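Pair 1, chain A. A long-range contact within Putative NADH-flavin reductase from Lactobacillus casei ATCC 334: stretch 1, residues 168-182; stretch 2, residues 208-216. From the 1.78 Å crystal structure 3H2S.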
# COMPACT_ATOMS: atom_id res chain seq x y z
N THR A 168 -33.43 -5.55 -1.01
CA THR A 168 -34.44 -6.54 -1.38
C THR A 168 -33.86 -7.94 -1.24
O THR A 168 -34.04 -8.58 -0.21
CB THR A 168 -34.92 -6.34 -2.83
OG1 THR A 168 -33.78 -6.30 -3.71
CG2 THR A 168 -35.70 -5.05 -2.96
N SER A 169 -33.08 -8.37 -2.24
CA SER A 169 -32.21 -9.54 -2.13
C SER A 169 -31.07 -9.32 -3.12
O SER A 169 -31.22 -8.55 -4.08
CB SER A 169 -32.94 -10.83 -2.53
OG SER A 169 -33.91 -11.20 -1.58
N TYR A 170 -29.97 -10.05 -2.94
CA TYR A 170 -28.87 -9.98 -3.90
C TYR A 170 -28.44 -11.35 -4.43
O TYR A 170 -28.78 -12.40 -3.84
CB TYR A 170 -27.67 -9.20 -3.34
CG TYR A 170 -26.94 -9.93 -2.24
CD1 TYR A 170 -25.99 -10.91 -2.54
CD2 TYR A 170 -27.26 -9.71 -0.91
CE1 TYR A 170 -25.38 -11.64 -1.53
CE2 TYR A 170 -26.68 -10.46 0.10
CZ TYR A 170 -25.74 -11.42 -0.22
OH TYR A 170 -25.11 -12.12 0.79
N VAL A 171 -27.82 -11.33 -5.60
CA VAL A 171 -27.17 -12.51 -6.17
C VAL A 171 -25.66 -12.28 -6.21
O VAL A 171 -25.21 -11.19 -6.52
CB VAL A 171 -27.68 -12.79 -7.59
CG1 VAL A 171 -26.91 -13.98 -8.20
CG2 VAL A 171 -29.18 -13.08 -7.57
N ALA A 172 -24.88 -13.30 -5.87
CA ALA A 172 -23.43 -13.12 -5.80
C ALA A 172 -22.68 -13.93 -6.85
O ALA A 172 -23.12 -15.01 -7.25
CB ALA A 172 -22.91 -13.42 -4.40
N GLY A 173 -21.55 -13.40 -7.30
CA GLY A 173 -20.63 -14.14 -8.15
C GLY A 173 -19.20 -13.89 -7.69
O GLY A 173 -18.96 -13.53 -6.54
N LYS A 174 -18.25 -14.15 -8.58
CA LYS A 174 -16.83 -14.11 -8.23
C LYS A 174 -16.16 -12.92 -8.91
O LYS A 174 -16.10 -11.84 -8.34
CB LYS A 174 -16.14 -15.43 -8.61
CG LYS A 174 -16.71 -16.65 -7.91
CD LYS A 174 -17.00 -17.77 -8.90
CE LYS A 174 -18.02 -18.76 -8.33
NZ LYS A 174 -17.94 -20.09 -9.01
N ASP A 175 -15.76 -13.09 -10.17
CA ASP A 175 -14.91 -12.09 -10.84
C ASP A 175 -15.52 -11.52 -12.12
O ASP A 175 -14.85 -10.78 -12.84
CB ASP A 175 -13.53 -12.67 -11.15
CG ASP A 175 -12.75 -13.02 -9.90
OD1 ASP A 175 -12.49 -12.11 -9.08
OD2 ASP A 175 -12.33 -14.19 -9.78
N THR A 176 -16.73 -11.97 -12.46
CA THR A 176 -17.37 -11.57 -13.71
C THR A 176 -18.60 -10.71 -13.46
O THR A 176 -19.39 -11.00 -12.58
CB THR A 176 -17.76 -12.81 -14.57
OG1 THR A 176 -16.58 -13.60 -14.82
CG2 THR A 176 -18.31 -12.37 -15.92
N LEU A 177 -18.70 -9.60 -14.19
CA LEU A 177 -19.88 -8.75 -14.13
C LEU A 177 -21.13 -9.61 -14.26
O LEU A 177 -21.22 -10.46 -15.15
CB LEU A 177 -19.84 -7.72 -15.26
CG LEU A 177 -20.85 -6.57 -15.16
CD1 LEU A 177 -20.48 -5.64 -13.99
CD2 LEU A 177 -20.89 -5.82 -16.48
N LEU A 178 -22.11 -9.34 -13.39
CA LEU A 178 -23.40 -10.02 -13.40
C LEU A 178 -24.47 -9.17 -14.08
O LEU A 178 -24.53 -7.95 -13.94
CB LEU A 178 -23.84 -10.33 -11.97
CG LEU A 178 -22.88 -11.17 -11.11
CD1 LEU A 178 -23.42 -11.32 -9.70
CD2 LEU A 178 -22.64 -12.55 -11.76
N VAL A 179 -25.33 -9.84 -14.84
CA VAL A 179 -26.40 -9.15 -15.54
C VAL A 179 -27.70 -9.85 -15.18
O VAL A 179 -27.75 -11.07 -15.12
CB VAL A 179 -26.20 -9.21 -17.07
CG1 VAL A 179 -27.41 -8.64 -17.80
CG2 VAL A 179 -24.92 -8.48 -17.48
N GLY A 180 -28.71 -9.06 -14.81
CA GLY A 180 -29.99 -9.62 -14.39
C GLY A 180 -30.95 -9.85 -15.54
O GLY A 180 -30.61 -9.66 -16.71
N GLU A 181 -32.15 -10.31 -15.20
CA GLU A 181 -33.18 -10.65 -16.18
C GLU A 181 -33.53 -9.44 -17.05
O GLU A 181 -34.05 -9.61 -18.16
CB GLU A 181 -34.42 -11.16 -15.46
CG GLU A 181 -35.41 -11.90 -16.36
CD GLU A 181 -36.55 -12.53 -15.58
OE1 GLU A 181 -36.66 -12.25 -14.36
OE2 GLU A 181 -37.33 -13.29 -16.18
N ASP A 182 -33.31 -8.24 -16.53
CA ASP A 182 -33.61 -7.01 -17.25
C ASP A 182 -32.49 -6.61 -18.21
O ASP A 182 -32.53 -5.53 -18.80
CB ASP A 182 -33.91 -5.85 -16.28
CG ASP A 182 -32.75 -5.58 -15.32
OD1 ASP A 182 -31.71 -6.28 -15.39
OD2 ASP A 182 -32.90 -4.69 -14.45
N ASP A 208 -10.73 -13.19 -0.68
CA ASP A 208 -11.28 -13.39 -2.01
C ASP A 208 -12.09 -12.15 -2.37
O ASP A 208 -12.35 -11.30 -1.52
CB ASP A 208 -12.17 -14.63 -2.02
CG ASP A 208 -12.30 -15.26 -3.40
OD1 ASP A 208 -11.89 -14.62 -4.40
OD2 ASP A 208 -12.89 -16.35 -3.50
N ARG A 209 -12.47 -12.05 -3.63
CA ARG A 209 -13.35 -10.98 -4.08
C ARG A 209 -14.63 -11.60 -4.64
O ARG A 209 -14.57 -12.58 -5.37
CB ARG A 209 -12.66 -10.16 -5.16
CG ARG A 209 -13.47 -8.94 -5.60
CD ARG A 209 -14.36 -9.22 -6.79
NE ARG A 209 -13.57 -9.57 -7.97
CZ ARG A 209 -13.04 -8.69 -8.80
NH1 ARG A 209 -13.26 -7.39 -8.62
NH2 ARG A 209 -12.27 -9.10 -9.82
N ILE A 210 -15.77 -11.07 -4.22
CA ILE A 210 -17.04 -11.39 -4.85
C ILE A 210 -17.67 -10.16 -5.50
O ILE A 210 -17.23 -9.04 -5.28
CB ILE A 210 -18.01 -12.05 -3.86
CG1 ILE A 210 -18.24 -11.14 -2.65
CG2 ILE A 210 -17.47 -13.44 -3.43
CD1 ILE A 210 -19.43 -11.57 -1.76
N VAL A 211 -18.65 -10.39 -6.38
CA VAL A 211 -19.40 -9.29 -6.99
C VAL A 211 -20.86 -9.55 -6.66
O VAL A 211 -21.28 -10.71 -6.61
CB VAL A 211 -19.23 -9.27 -8.52
CG1 VAL A 211 -19.51 -10.64 -9.14
CG2 VAL A 211 -20.11 -8.20 -9.16
N VAL A 212 -21.64 -8.49 -6.50
CA VAL A 212 -23.06 -8.67 -6.17
C VAL A 212 -23.96 -7.83 -7.06
O VAL A 212 -23.60 -6.73 -7.46
CB VAL A 212 -23.34 -8.37 -4.68
CG1 VAL A 212 -22.72 -9.45 -3.81
CG2 VAL A 212 -22.79 -7.01 -4.28
N ARG A 213 -25.13 -8.38 -7.40
CA ARG A 213 -26.16 -7.60 -8.09
C ARG A 213 -27.50 -7.76 -7.38
O ARG A 213 -27.70 -8.70 -6.59
CB ARG A 213 -26.28 -8.06 -9.55
CG ARG A 213 -26.91 -9.45 -9.72
CD ARG A 213 -27.28 -9.69 -11.18
NE ARG A 213 -27.67 -11.07 -11.45
CZ ARG A 213 -28.91 -11.54 -11.35
NH1 ARG A 213 -29.89 -10.79 -10.86
NH2 ARG A 213 -29.17 -12.81 -11.68
N ASP A 214 -28.44 -6.87 -7.70
CA ASP A 214 -29.80 -6.99 -7.21
C ASP A 214 -30.40 -8.29 -7.75
O ASP A 214 -30.24 -8.60 -8.94
CB ASP A 214 -30.66 -5.82 -7.68
CG ASP A 214 -30.25 -4.50 -7.06
OD1 ASP A 214 -29.73 -4.51 -5.91
OD2 ASP A 214 -30.50 -3.45 -7.70
N ALA A 215 -31.19 -8.96 -6.93
CA ALA A 215 -31.93 -10.15 -7.37
C ALA A 215 -33.15 -9.75 -8.17
O ALA A 215 -33.52 -8.57 -8.22
CB ALA A 215 -32.33 -11.00 -6.17
N ASP A 216 -33.79 -10.74 -8.79
CA ASP A 216 -34.94 -10.52 -9.65
C ASP A 216 -36.18 -11.16 -9.03
O ASP A 216 -36.43 -11.06 -7.82
CB ASP A 216 -34.67 -11.12 -11.03
O HOH W 1 -34.57 -6.61 -6.39
O HOH W 2 -10.83 -14.86 -7.01

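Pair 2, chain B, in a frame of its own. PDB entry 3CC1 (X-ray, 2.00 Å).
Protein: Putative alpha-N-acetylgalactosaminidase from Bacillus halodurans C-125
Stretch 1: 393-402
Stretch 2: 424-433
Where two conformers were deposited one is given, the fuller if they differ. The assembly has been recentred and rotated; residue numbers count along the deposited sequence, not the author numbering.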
# COMPACT_ATOMS: atom_id res chain seq x y z
N GLU B 393 -7.73 -14.98 33.30
CA GLU B 393 -7.12 -15.70 34.42
C GLU B 393 -5.64 -15.90 34.07
O GLU B 393 -5.28 -15.86 32.91
CB GLU B 393 -7.78 -17.06 34.60
CG GLU B 393 -9.24 -16.98 35.15
N THR B 394 -4.81 -16.15 35.08
CA THR B 394 -3.40 -16.43 34.86
C THR B 394 -3.22 -17.73 34.10
O THR B 394 -3.99 -18.68 34.25
CB THR B 394 -2.65 -16.46 36.19
OG1 THR B 394 -2.74 -15.16 36.76
CG2 THR B 394 -1.15 -16.79 36.01
N VAL B 395 -2.18 -17.76 33.26
CA VAL B 395 -1.85 -18.94 32.46
C VAL B 395 -0.38 -19.26 32.57
O VAL B 395 0.42 -18.43 33.00
CB VAL B 395 -2.20 -18.74 30.93
CG1 VAL B 395 -3.66 -18.44 30.72
CG2 VAL B 395 -1.28 -17.66 30.26
N GLN B 396 -0.07 -20.51 32.23
CA GLN B 396 1.30 -21.02 31.99
C GLN B 396 1.60 -20.91 30.49
O GLN B 396 0.75 -21.23 29.66
CB GLN B 396 1.41 -22.51 32.47
CG GLN B 396 1.87 -22.73 33.95
CD GLN B 396 1.39 -24.02 34.63
OE1 GLN B 396 0.96 -23.98 35.79
NE2 GLN B 396 1.50 -25.16 33.95
N LEU B 397 2.79 -20.43 30.12
CA LEU B 397 3.16 -20.31 28.70
C LEU B 397 4.24 -21.31 28.35
O LEU B 397 5.24 -21.42 29.05
CB LEU B 397 3.68 -18.91 28.33
CG LEU B 397 2.82 -17.67 28.53
CD1 LEU B 397 3.54 -16.43 28.01
CD2 LEU B 397 1.48 -17.84 27.81
N PHE B 398 4.01 -22.03 27.25
CA PHE B 398 4.96 -23.03 26.73
C PHE B 398 5.31 -22.73 25.30
O PHE B 398 4.48 -22.23 24.53
CB PHE B 398 4.40 -24.45 26.77
CG PHE B 398 4.05 -24.92 28.14
CD1 PHE B 398 2.83 -24.58 28.72
CD2 PHE B 398 4.91 -25.71 28.84
CE1 PHE B 398 2.48 -25.02 29.98
CE2 PHE B 398 4.56 -26.16 30.13
CZ PHE B 398 3.36 -25.80 30.68
N ASN B 399 6.57 -23.01 24.98
CA ASN B 399 7.11 -22.99 23.62
C ASN B 399 6.76 -24.31 22.96
O ASN B 399 7.25 -25.35 23.36
CB ASN B 399 8.63 -22.80 23.68
CG ASN B 399 9.30 -22.80 22.29
OD1 ASN B 399 8.85 -23.42 21.36
ND2 ASN B 399 10.43 -22.12 22.20
N VAL B 400 5.88 -24.28 21.98
CA VAL B 400 5.33 -25.54 21.42
C VAL B 400 6.41 -26.34 20.69
O VAL B 400 6.51 -27.54 20.84
CB VAL B 400 4.11 -25.30 20.50
CG1 VAL B 400 3.69 -26.65 19.82
CG2 VAL B 400 2.95 -24.67 21.29
N TRP B 401 7.26 -25.65 19.93
CA TRP B 401 8.27 -26.35 19.14
C TRP B 401 9.27 -27.08 20.02
O TRP B 401 9.66 -28.19 19.73
CB TRP B 401 8.98 -25.43 18.18
CG TRP B 401 8.17 -25.19 16.95
CD1 TRP B 401 7.52 -24.07 16.60
CD2 TRP B 401 7.97 -26.13 15.91
NE1 TRP B 401 6.90 -24.24 15.39
CE2 TRP B 401 7.18 -25.49 14.92
CE3 TRP B 401 8.40 -27.44 15.69
CZ2 TRP B 401 6.79 -26.13 13.75
CZ3 TRP B 401 7.99 -28.08 14.50
CH2 TRP B 401 7.21 -27.41 13.57
N ASP B 402 9.74 -26.47 21.09
CA ASP B 402 10.73 -27.20 21.86
C ASP B 402 10.16 -27.77 23.16
O ASP B 402 10.86 -28.31 24.00
CB ASP B 402 11.99 -26.38 22.02
CG ASP B 402 11.85 -25.27 22.99
OD1 ASP B 402 10.97 -25.32 23.86
OD2 ASP B 402 12.66 -24.33 22.87
N SER B 424 9.85 -16.53 14.67
CA SER B 424 8.56 -16.54 15.28
C SER B 424 8.57 -17.44 16.53
O SER B 424 9.53 -18.16 16.80
CB SER B 424 7.49 -17.03 14.32
OG SER B 424 7.77 -18.34 13.86
N MSE B 425 7.49 -17.37 17.28
CA MSE B 425 7.31 -18.25 18.40
C MSE B 425 5.88 -18.72 18.48
O MSE B 425 4.94 -17.90 18.45
CB MSE B 425 7.65 -17.51 19.67
CG MSE B 425 7.01 -18.22 20.84
SE MSE B 425 8.27 -19.55 21.51
CE MSE B 425 8.77 -18.04 22.62
N MSE B 426 5.71 -20.03 18.62
CA MSE B 426 4.39 -20.60 18.86
C MSE B 426 4.22 -20.94 20.35
O MSE B 426 4.98 -21.73 20.91
CB MSE B 426 4.17 -21.82 17.98
CG MSE B 426 2.82 -22.48 18.17
SE MSE B 426 1.37 -21.44 17.44
CE MSE B 426 1.36 -22.11 15.60
N LEU B 427 3.24 -20.28 20.97
CA LEU B 427 2.98 -20.46 22.40
C LEU B 427 1.72 -21.28 22.62
O LEU B 427 0.73 -21.17 21.88
CB LEU B 427 2.82 -19.12 23.11
CG LEU B 427 3.91 -18.05 22.97
CD1 LEU B 427 3.39 -16.70 23.35
CD2 LEU B 427 5.11 -18.41 23.84
N LYS B 428 1.80 -22.14 23.63
CA LYS B 428 0.60 -22.74 24.25
C LYS B 428 0.34 -22.05 25.56
O LYS B 428 1.23 -21.89 26.38
CB LYS B 428 0.77 -24.23 24.49
CG LYS B 428 -0.46 -24.89 25.14
CD LYS B 428 -0.41 -26.40 25.09
CE LYS B 428 0.39 -27.02 26.21
NZ LYS B 428 0.42 -28.53 26.04
N LEU B 429 -0.92 -21.64 25.74
CA LEU B 429 -1.36 -21.01 26.96
C LEU B 429 -2.23 -22.00 27.67
O LEU B 429 -3.32 -22.32 27.18
CB LEU B 429 -2.18 -19.76 26.65
CG LEU B 429 -1.53 -18.49 26.12
CD1 LEU B 429 -0.68 -18.79 24.94
CD2 LEU B 429 -2.56 -17.45 25.76
N SER B 430 -1.78 -22.53 28.80
CA SER B 430 -2.66 -23.42 29.56
C SER B 430 -3.05 -22.82 30.89
O SER B 430 -2.40 -21.92 31.39
CB SER B 430 -2.09 -24.86 29.70
OG SER B 430 -0.74 -24.87 30.08
N PRO B 431 -4.16 -23.31 31.45
CA PRO B 431 -4.62 -22.80 32.70
C PRO B 431 -3.56 -22.91 33.78
O PRO B 431 -2.80 -23.88 33.84
CB PRO B 431 -5.84 -23.66 33.03
CG PRO B 431 -6.00 -24.64 31.95
CD PRO B 431 -4.93 -24.45 30.94
N ASP B 432 -3.50 -21.88 34.60
CA ASP B 432 -2.56 -21.84 35.67
C ASP B 432 -2.91 -22.95 36.64
O ASP B 432 -4.05 -23.10 37.06
CB ASP B 432 -2.67 -20.53 36.41
CG ASP B 432 -1.54 -20.31 37.36
OD1 ASP B 432 -0.38 -20.61 36.97
OD2 ASP B 432 -1.82 -19.78 38.46
N ARG B 433 -1.90 -23.75 36.97
CA ARG B 433 -2.13 -24.94 37.77
C ARG B 433 -1.48 -24.69 39.11
O ARG B 433 -0.30 -24.27 39.15
CB ARG B 433 -1.59 -26.19 37.08
CG ARG B 433 -2.36 -26.58 35.81
CD ARG B 433 -3.86 -26.82 36.13
NE ARG B 433 -4.63 -27.31 34.98
CZ ARG B 433 -5.96 -27.24 34.92
NH1 ARG B 433 -6.63 -26.69 35.91
NH2 ARG B 433 -6.62 -27.71 33.89
OXT ARG B 433 -2.17 -24.84 40.14
O HOH W 3 7.77 -22.19 19.37

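Pair 1 and pair 2 share an antiparallel two-stranded arrangement. Fourteen central residues superpose with an RMSD of 0.7 Å, and the strand directions make angles of 153° and 152°. The hydrogen-bonded pairs coincide: Val171(A) with Arg213(A) matches Gln396(B) with Ser430(B), and Gly173(A) with Val211(A) matches Phe398(B) with Lys428(B). In pair 1 the amide Val171(A) N donates to Arg213(A) O (2.8 Å) and Arg213(A) N returns to Val171(A) O (2.9 Å); in pair 2 Gln396(B) N donates to Ser430(B) O (2.9 Å) and Ser430(B) N to Gln396(B) O (3.0 Å). At one end the ladder continues in both, through Ala215(A) N to Ser169(A) O (2.9 Å) and the longer Asp432(B) N to Thr394(B) O (3.3 Å).

The face bearing the hydrogen-bonded pairs is filled differently. In pair 1, Gly173(A) contributes no side chain, and the space beside Val211(A) is taken by Leu178(A) from the following loop, whose CG lies 3.9 Å from Val211(A) CG1. An ideal CB on Gly173(A) would be crowded by Leu178(A) CD2. The same loop flanks Arg213(A): its guanidinium has Val171(A) CG2 over one face and Val179(A) O and Gly180(A) CA over the opposite face, while Leu178(A) CB approaches Arg213(A) CD at 3.6 Å. In pair 2 the strand itself supplies the bulk. Phe398(B), at the glycine position, turns its ring edge to Ser430(B), with CE1 3.2 Å from Ser430(B) OG. Gln396(B), matching Val171(A), reaches along the strand so that its OE1 accepts from Arg433(B) N (3.1 Å).

On the other face, Ala172(A) opposite Val212(A) becomes Leu397(B) opposite Leu429(B). The small alanine leaves its CB 4.0 Å from Val212(A) CG1, whereas the longer leucine brings CD2 to 3.5 Å from Leu429(B) CG. Tyr170(A) and Val395(B) both add an apolar contact here, Tyr170(A) CD1 to Val212(A) CG1 at 3.8 Å and Val395(B) CG2 to Leu429(B) CG at 4.2 Å.

The far end shows the sharpest chemical change. Asp175(A) and Arg209(A), which match Val400(B) and Met426(B), form a salt bridge: Asp175(A) OD1 accepts from Arg209(A) NE (3.0 Å) and NH2 (3.1 Å). In pair 2 this becomes an apolar contact, Val400(B) CG2 to CG of the selenomethionine Met426(B) at 3.8 Å, reinforced by a nearly linear backbone hydrogen bond from Val400(B) N to Met426(B) O (2.9 Å). A common backbone frame thus accommodates a charged clasp in one protein and hydrocarbon packing in the other.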